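Local coordinates for protein acetyltransferase (Escherichia coli, PDB 7BYY) that acetylates aminoacyl-tRNAs using acetyl-CoA, probably glycyl-tRNA(Gly) among them, as the GNAT-family toxin of a toxin-antitoxin system, at residues A[29-41]-A[100-112]. The protein carries 1 engineered substitution. Numbering follows the deposited sequence.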
loop_
_atom_site.group_PDB
_atom_site.type_symbol
_atom_site.label_atom_id
_atom_site.label_comp_id
_atom_site.label_asym_id
_atom_site.label_seq_id
_atom_site.Cartn_x
_atom_site.Cartn_y
_atom_site.Cartn_z
ATOM N N GLN A 29 -10.968 17.351 21.887
ATOM C CA GLN A 29 -11.316 16.468 22.994
ATOM C C GLN A 29 -11.734 15.082 22.512
ATOM O O GLN A 29 -11.073 14.098 22.854
ATOM C CB GLN A 29 -12.401 17.134 23.850
ATOM C CG GLN A 29 -12.179 18.642 23.996
ATOM C CD GLN A 29 -12.723 19.203 25.293
ATOM O OE1 GLN A 29 -11.973 19.739 26.113
ATOM N NE2 GLN A 29 -14.034 19.091 25.485
ATOM N N PHE A 30 -12.771 14.974 21.685
ATOM C CA PHE A 30 -13.141 13.720 21.020
ATOM C C PHE A 30 -13.215 12.546 22.004
ATOM O O PHE A 30 -12.405 11.622 21.987
ATOM C CB PHE A 30 -12.167 13.413 19.879
ATOM C CG PHE A 30 -12.638 12.313 18.972
ATOM C CD1 PHE A 30 -13.654 12.537 18.058
ATOM C CD2 PHE A 30 -12.072 11.054 19.039
ATOM C CE1 PHE A 30 -14.089 11.525 17.228
ATOM C CE2 PHE A 30 -12.504 10.038 18.214
ATOM C CZ PHE A 30 -13.513 10.274 17.307
ATOM N N ASP A 31 -14.206 12.615 22.886
ATOM C CA ASP A 31 -14.468 11.501 23.792
ATOM C C ASP A 31 -15.118 10.360 23.015
ATOM O O ASP A 31 -16.272 10.469 22.587
ATOM C CB ASP A 31 -15.357 11.953 24.946
ATOM C CG ASP A 31 -15.461 10.910 26.037
ATOM O OD1 ASP A 31 -14.730 9.899 25.965
ATOM O OD2 ASP A 31 -16.268 11.101 26.971
ATOM N N CYS A 32 -14.389 9.256 22.840
ATOM C CA CYS A 32 -14.883 8.123 22.069
ATOM C C CYS A 32 -14.926 6.813 22.846
ATOM O O CYS A 32 -15.382 5.801 22.295
ATOM C CB CYS A 32 -14.035 7.933 20.803
ATOM S SG CYS A 32 -12.615 6.828 21.001
ATOM N N GLY A 33 -14.465 6.789 24.097
ATOM C CA GLY A 33 -14.494 5.599 24.916
ATOM C C GLY A 33 -13.200 4.809 24.934
ATOM O O GLY A 33 -13.017 3.971 25.827
ATOM N N ASN A 34 -12.310 5.047 23.975
ATOM C CA ASN A 34 -10.995 4.416 23.944
ATOM C C ASN A 34 -9.950 5.456 24.320
ATOM O O ASN A 34 -9.631 6.329 23.497
ATOM C CB ASN A 34 -10.704 3.838 22.556
ATOM C CG ASN A 34 -9.518 2.884 22.546
ATOM O OD1 ASN A 34 -8.490 3.138 23.178
ATOM N ND2 ASN A 34 -9.655 1.780 21.814
ATOM N N PRO A 35 -9.394 5.414 25.534
ATOM C CA PRO A 35 -8.457 6.476 25.941
ATOM C C PRO A 35 -7.222 6.571 25.062
ATOM O O PRO A 35 -6.712 7.679 24.855
ATOM C CB PRO A 35 -8.101 6.093 27.386
ATOM C CG PRO A 35 -8.408 4.637 27.486
ATOM C CD PRO A 35 -9.586 4.408 26.590
ATOM N N VAL A 36 -6.726 5.451 24.534
ATOM C CA VAL A 36 -5.579 5.506 23.629
ATOM C C VAL A 36 -5.948 6.256 22.354
ATOM O O VAL A 36 -5.225 7.159 21.915
ATOM C CB VAL A 36 -5.062 4.088 23.327
ATOM C CG1 VAL A 36 -4.164 4.101 22.100
ATOM C CG2 VAL A 36 -4.314 3.529 24.524
ATOM N N ILE A 37 -7.084 5.902 21.748
ATOM C CA ILE A 37 -7.541 6.607 20.553
ATOM C C ILE A 37 -7.861 8.060 20.882
ATOM O O ILE A 37 -7.630 8.962 20.066
ATOM C CB ILE A 37 -8.751 5.881 19.935
ATOM C CG1 ILE A 37 -8.423 4.406 19.695
ATOM C CG2 ILE A 37 -9.176 6.546 18.633
ATOM C CD1 ILE A 37 -9.506 3.648 18.954
ATOM N N ASP A 38 -8.388 8.312 22.083
ATOM C CA ASP A 38 -8.702 9.677 22.499
ATOM C C ASP A 38 -7.465 10.563 22.461
ATOM O O ASP A 38 -7.461 11.622 21.826
ATOM C CB ASP A 38 -9.305 9.678 23.904
ATOM C CG ASP A 38 -10.768 9.297 23.915
ATOM O OD1 ASP A 38 -11.348 9.110 22.826
ATOM O OD2 ASP A 38 -11.342 9.196 25.020
ATOM N N LYS A 39 -6.403 10.145 23.154
ATOM C CA LYS A 39 -5.192 10.952 23.213
ATOM C C LYS A 39 -4.503 11.067 21.858
ATOM O O LYS A 39 -3.784 12.046 21.627
ATOM C CB LYS A 39 -4.228 10.373 24.250
ATOM C CG LYS A 39 -3.253 11.395 24.821
ATOM C CD LYS A 39 -3.983 12.634 25.332
ATOM C CE LYS A 39 -3.009 13.682 25.856
ATOM N NZ LYS A 39 -2.484 13.345 27.210
ATOM N N PHE A 40 -4.708 10.101 20.959
ATOM C CA PHE A 40 -4.088 10.182 19.641
ATOM C C PHE A 40 -4.699 11.305 18.816
ATOM O O PHE A 40 -3.980 12.122 18.229
ATOM C CB PHE A 40 -4.227 8.852 18.902
ATOM C CG PHE A 40 -3.750 8.904 17.478
ATOM C CD1 PHE A 40 -4.636 9.139 16.441
ATOM C CD2 PHE A 40 -2.410 8.728 17.180
ATOM C CE1 PHE A 40 -4.196 9.194 15.130
ATOM C CE2 PHE A 40 -1.962 8.780 15.869
ATOM C CZ PHE A 40 -2.858 9.012 14.844
ATOM N N VAL A 41 -6.030 11.351 18.749
ATOM C CA VAL A 41 -6.703 12.360 17.941
ATOM C C VAL A 41 -6.466 13.752 18.513
ATOM O O VAL A 41 -6.241 14.714 17.766
ATOM C CB VAL A 41 -8.205 12.038 17.835
ATOM C CG1 VAL A 41 -8.908 13.041 16.931
ATOM C CG2 VAL A 41 -8.413 10.616 17.335
ATOM N N LEU A 100 -5.668 -1.583 9.533
ATOM C CA LEU A 100 -6.531 -0.640 10.233
ATOM C C LEU A 100 -6.014 -0.515 11.660
ATOM O O LEU A 100 -6.090 -1.469 12.442
ATOM C CB LEU A 100 -7.983 -1.112 10.206
ATOM C CG LEU A 100 -9.035 -0.094 10.644
ATOM C CD1 LEU A 100 -9.005 1.103 9.720
ATOM C CD2 LEU A 100 -10.420 -0.716 10.663
ATOM N N VAL A 101 -5.467 0.649 11.998
ATOM C CA VAL A 101 -4.839 0.823 13.301
ATOM C C VAL A 101 -5.745 1.522 14.309
ATOM O O VAL A 101 -5.516 1.393 15.521
ATOM C CB VAL A 101 -3.496 1.574 13.169
ATOM C CG1 VAL A 101 -2.698 1.020 11.998
ATOM C CG2 VAL A 101 -3.719 3.061 13.009
ATOM N N MET A 102 -6.773 2.235 13.854
ATOM C CA MET A 102 -7.654 2.943 14.771
ATOM C C MET A 102 -8.968 3.245 14.075
ATOM O O MET A 102 -8.981 3.627 12.902
ATOM C CB MET A 102 -7.016 4.244 15.267
ATOM C CG MET A 102 -6.506 4.174 16.686
ATOM S SD MET A 102 -5.626 5.667 17.166
ATOM C CE MET A 102 -4.243 5.619 16.026
ATOM N N LEU A 103 -10.067 3.071 14.806
ATOM C CA LEU A 103 -11.369 3.529 14.332
ATOM C C LEU A 103 -12.232 3.775 15.559
ATOM O O LEU A 103 -12.598 2.828 16.261
ATOM C CB LEU A 103 -12.007 2.514 13.391
ATOM C CG LEU A 103 -13.528 2.576 13.228
ATOM C CD1 LEU A 103 -13.946 3.870 12.567
ATOM C CD2 LEU A 103 -14.020 1.395 12.417
ATOM N N GLY A 104 -12.530 5.034 15.817
ATOM C CA GLY A 104 -13.338 5.406 16.965
ATOM C C GLY A 104 -14.453 6.349 16.572
ATOM O O GLY A 104 -14.277 7.214 15.716
ATOM N N VAL A 105 -15.607 6.163 17.208
ATOM C CA VAL A 105 -16.763 7.037 17.049
ATOM C C VAL A 105 -16.968 7.775 18.362
ATOM O O VAL A 105 -16.967 7.154 19.432
ATOM C CB VAL A 105 -18.025 6.247 16.659
ATOM C CG1 VAL A 105 -19.266 7.127 16.786
ATOM C CG2 VAL A 105 -17.899 5.693 15.249
ATOM N N ALA A 106 -17.133 9.095 18.283
ATOM C CA ALA A 106 -17.379 9.889 19.478
ATOM C C ALA A 106 -18.597 9.358 20.226
ATOM O O ALA A 106 -19.563 8.878 19.626
ATOM C CB ALA A 106 -17.571 11.361 19.116
ATOM N N ARG A 107 -18.540 9.446 21.557
ATOM C CA ARG A 107 -19.515 8.744 22.388
ATOM C C ARG A 107 -20.927 9.280 22.187
ATOM O O ARG A 107 -21.897 8.514 22.233
ATOM C CB ARG A 107 -19.112 8.836 23.859
ATOM C CG ARG A 107 -18.086 7.795 24.281
ATOM C CD ARG A 107 -18.148 7.543 25.773
ATOM N NE ARG A 107 -17.976 8.780 26.527
ATOM C CZ ARG A 107 -18.599 9.052 27.667
ATOM N NH1 ARG A 107 -19.443 8.173 28.191
ATOM N NH2 ARG A 107 -18.380 10.206 28.282
ATOM N N LYS A 108 -21.069 10.585 21.963
ATOM C CA LYS A 108 -22.402 11.148 21.786
ATOM C C LYS A 108 -23.004 10.839 20.420
ATOM O O LYS A 108 -24.122 11.285 20.144
ATOM C CB LYS A 108 -22.379 12.661 22.021
ATOM C CG LYS A 108 -21.612 13.468 20.996
ATOM C CD LYS A 108 -22.049 14.922 21.047
ATOM C CE LYS A 108 -20.869 15.860 20.913
ATOM N NZ LYS A 108 -21.287 17.288 21.006
ATOM N N TYR A 109 -22.296 10.097 19.565
ATOM C CA TYR A 109 -22.846 9.587 18.317
ATOM C C TYR A 109 -22.879 8.067 18.262
ATOM O O TYR A 109 -23.314 7.510 17.247
ATOM C CB TYR A 109 -22.049 10.100 17.111
ATOM C CG TYR A 109 -21.782 11.583 17.111
ATOM C CD1 TYR A 109 -20.634 12.098 17.695
ATOM C CD2 TYR A 109 -22.667 12.470 16.509
ATOM C CE1 TYR A 109 -20.376 13.451 17.692
ATOM C CE2 TYR A 109 -22.417 13.829 16.501
ATOM C CZ TYR A 109 -21.271 14.310 17.095
ATOM O OH TYR A 109 -21.015 15.657 17.096
ATOM N N GLN A 110 -22.422 7.383 19.306
ATOM C CA GLN A 110 -22.377 5.930 19.288
ATOM C C GLN A 110 -23.790 5.349 19.316
ATOM O O GLN A 110 -24.786 6.061 19.474
ATOM C CB GLN A 110 -21.554 5.407 20.465
ATOM C CG GLN A 110 -20.065 5.704 20.355
ATOM C CD GLN A 110 -19.276 5.213 21.555
ATOM O OE1 GLN A 110 -19.841 4.661 22.500
ATOM N NE2 GLN A 110 -17.963 5.416 21.524
ATOM N N LYS A 111 -23.860 4.026 19.148
ATOM C CA LYS A 111 -25.125 3.288 19.111
ATOM C C LYS A 111 -26.048 3.800 18.008
ATOM O O LYS A 111 -27.274 3.741 18.133
ATOM C CB LYS A 111 -25.838 3.334 20.467
ATOM C CG LYS A 111 -25.356 2.292 21.460
ATOM C CD LYS A 111 -25.946 2.527 22.842
ATOM C CE LYS A 111 -25.808 1.294 23.729
ATOM N NZ LYS A 111 -26.816 0.241 23.402
ATOM N N ARG A 112 -25.471 4.301 16.912
ATOM C CA ARG A 112 -26.279 4.866 15.839
ATOM C C ARG A 112 -25.816 4.438 14.450
ATOM O O ARG A 112 -26.280 5.014 13.458
ATOM C CB ARG A 112 -26.292 6.397 15.933
ATOM C CG ARG A 112 -27.365 6.946 16.858
ATOM C CD ARG A 112 -27.914 8.264 16.342
ATOM N NE ARG A 112 -27.173 9.406 16.873
ATOM C CZ ARG A 112 -27.071 10.584 16.263
ATOM N NH1 ARG A 112 -27.662 10.781 15.091
ATOM N NH2 ARG A 112 -26.374 11.563 16.827
HETATM O O HOH W 1 -14.942 3.896 19.615
#
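Helix 35-41 crosses strand 100-105 almost at right angles (93°), the axes 9.1 Å apart, while the loop 29-34 that precedes the helix comes closest, CA to CA, where Cys-32 meets Ala-106. There Arg-107 N donates to Asp-31 O (2.7 Å). The same two residues also pair by their side chains: Asp-31 OD2 sits at the edge of the Arg-107 guanidinium, 2.6 Å from NH2 in a salt bridge and weakly bonded to NE, although the carboxylate is turned 53° from the guanidinium. A bend at chi3 (-56°) brings the arginine head back to it. Gln-110 NE2 bonds well to Val-105 O (2.9 Å) and weakly to Cys-32 O, tying strand end to loop. Phe-30 directs its ring edge at Gly-104 O, CZ 3.5 Å away, and reaches Ala-106 CB with CE1. On the helix, Ile-37 and Met-102 run alongside each other in opposite senses, CG1 of the isoleucine against CG of the methionine at 3.6 Å. The methionine then lays CE over the centre of one Phe-40 face, a CH-pi contact 3.5 Å from the centroid, with SD oblique to the ring in a Met-aromatic contact. Asn-34 N-caps the helix through weak bonds. Helix 35-50 thus packs across the bulged strand beside which acetyl-CoA probably lies, as in other GNAT enzymes; Leu-103 and Val-105 point away to helix 114-132, and strand 67-79 pairs alongside.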